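Local coordinates for protein FMN-dependent nitronate monooxygenase (Shewanella oneidensis, PDB 5LSM) that probably oxidises propionate 3-nitronate with molecular oxygen, using a bound flavin mononucleotide as cofactor, at residues S250-E255 against A310-G315. Numbering follows the deposited sequence.
Sequences SAIHRE and AAERLG
Ile252 does nearly all the reaching here: its CG2 methyl and the CD1 end of its longer arm reach across to Glu312 and Gly315 with van der Waals contact alone, and no hydrogen bond joins the segments. Packing is tightest where Ile252 CD1 meets the backbone of the glycine, 3.6 Å from Gly315 C. Glu312 CG faces both methyls, 4.0 Å from Ile252 CD1 and from Ile252 CG2. It gets there because CG is anti to the carbonyl carbon (chi1 -75°) and the chain then runs extended across the isoleucine. The looser part is at the carboxylate, where Ile252 CG2 lies 3.9 Å from Glu312 CD. That polar end is engaged outside the contact, OE2 taking a hydrogen bond from Ser320 OG and forming a salt bridge with Arg308 NE. Gly315, exposed to solvent and with positive phi, is the C-prime residue of the Schellman motif that ends its helix, Gly315 N bonding to Glu312 O. On the other helix Ser250 is the N-cap, its OG accepting from His253 N. The contact thus sets the start of helix 251-258 against the end of helix 301-313, at the surface of this TIM-barrel family protein, with His253 touching Leu322 and Ala311 touching Phe319 in the loop after helix 301-313.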
loop_
_atom_site.group_PDB
_atom_site.type_symbol
_atom_site.label_atom_id
_atom_site.label_comp_id
_atom_site.label_asym_id
_atom_site.label_seq_id
_atom_site.Cartn_x
_atom_site.Cartn_y
_atom_site.Cartn_z
ATOM N N SER A 250 6.863 18.227 17.597
ATOM C CA SER A 250 7.404 18.098 18.940
ATOM C C SER A 250 8.701 17.285 18.991
ATOM O O SER A 250 8.974 16.440 18.126
ATOM C CB SER A 250 6.371 17.470 19.872
ATOM O OG SER A 250 6.002 16.164 19.451
ATOM N N ALA A 251 9.493 17.554 20.024
ATOM C CA ALA A 251 10.780 16.898 20.222
ATOM C C ALA A 251 10.620 15.394 20.240
ATOM O O ALA A 251 11.424 14.678 19.676
ATOM C CB ALA A 251 11.398 17.371 21.529
ATOM N N ILE A 252 9.561 14.930 20.881
ATOM C CA ILE A 252 9.335 13.517 21.051
ATOM C C ILE A 252 8.866 12.877 19.739
ATOM O O ILE A 252 9.348 11.817 19.360
ATOM C CB ILE A 252 8.359 13.261 22.220
ATOM C CG1 ILE A 252 8.737 11.978 22.943
ATOM C CG2 ILE A 252 6.906 13.224 21.761
ATOM C CD1 ILE A 252 7.939 11.748 24.204
ATOM N N HIS A 253 8.018 13.594 18.996
ATOM C CA HIS A 253 7.647 13.217 17.622
ATOM C C HIS A 253 8.861 13.260 16.676
ATOM O O HIS A 253 9.115 12.309 15.963
ATOM C CB HIS A 253 6.545 14.147 17.116
ATOM C CG HIS A 253 5.771 13.615 15.945
ATOM N ND1 HIS A 253 6.201 12.552 15.175
ATOM C CD2 HIS A 253 4.616 14.042 15.382
ATOM C CE1 HIS A 253 5.333 12.334 14.204
ATOM N NE2 HIS A 253 4.376 13.240 14.291
ATOM N N ARG A 254 9.659 14.321 16.743
ATOM C CA ARG A 254 10.941 14.375 16.003
ATOM C C ARG A 254 11.882 13.177 16.273
ATOM O O ARG A 254 12.580 12.689 15.363
ATOM C CB ARG A 254 11.676 15.674 16.323
ATOM C CG ARG A 254 11.046 16.911 15.711
ATOM C CD ARG A 254 11.759 18.187 16.145
ATOM N NE ARG A 254 11.348 19.335 15.336
ATOM C CZ ARG A 254 11.856 19.645 14.142
ATOM N NH1 ARG A 254 12.838 18.919 13.609
ATOM N NH2 ARG A 254 11.380 20.688 13.472
ATOM N N GLU A 255 11.930 12.742 17.529
ATOM C CA GLU A 255 12.846 11.678 17.951
ATOM C C GLU A 255 12.388 10.333 17.410
ATOM O O GLU A 255 13.198 9.482 17.040
ATOM C CB GLU A 255 12.901 11.617 19.477
ATOM C CG GLU A 255 13.881 10.587 20.031
ATOM C CD GLU A 255 14.705 11.112 21.198
ATOM O OE1 GLU A 255 14.545 12.299 21.565
ATOM O OE2 GLU A 255 15.526 10.341 21.739
ATOM N N ALA A 310 0.872 13.227 30.087
ATOM C CA ALA A 310 1.633 12.621 31.188
ATOM C C ALA A 310 2.822 11.824 30.674
ATOM O O ALA A 310 3.914 11.911 31.227
ATOM C CB ALA A 310 0.736 11.714 32.022
ATOM N N ALA A 311 2.600 11.001 29.649
ATOM C CA ALA A 311 3.639 10.077 29.206
ATOM C C ALA A 311 4.730 10.825 28.432
ATOM O O ALA A 311 5.917 10.562 28.621
ATOM C CB ALA A 311 3.034 8.958 28.374
ATOM N N GLU A 312 4.323 11.835 27.661
ATOM C CA GLU A 312 5.288 12.739 27.002
ATOM C C GLU A 312 6.122 13.501 28.027
ATOM O O GLU A 312 7.330 13.569 27.895
ATOM C CB GLU A 312 4.596 13.725 26.038
ATOM C CG GLU A 312 4.153 13.084 24.727
ATOM C CD GLU A 312 3.641 14.082 23.693
ATOM O OE1 GLU A 312 3.904 15.293 23.832
ATOM O OE2 GLU A 312 2.997 13.645 22.711
ATOM N N ARG A 313 5.496 13.995 29.093
ATOM C CA ARG A 313 6.249 14.704 30.134
ATOM C C ARG A 313 7.389 13.836 30.700
ATOM O O ARG A 313 8.460 14.348 30.989
ATOM C CB ARG A 313 5.331 15.204 31.258
ATOM N N LEU A 314 7.187 12.519 30.746
ATOM C CA LEU A 314 8.234 11.593 31.181
ATOM C C LEU A 314 9.071 11.059 30.025
ATOM O O LEU A 314 9.808 10.097 30.189
ATOM C CB LEU A 314 7.616 10.414 31.924
ATOM C CG LEU A 314 6.690 10.750 33.095
ATOM C CD1 LEU A 314 5.908 9.516 33.518
ATOM C CD2 LEU A 314 7.478 11.307 34.271
ATOM N N GLY A 315 8.918 11.646 28.842
ATOM C CA GLY A 315 9.752 11.300 27.694
ATOM C C GLY A 315 9.414 9.978 27.030
ATOM O O GLY A 315 10.205 9.462 26.240
#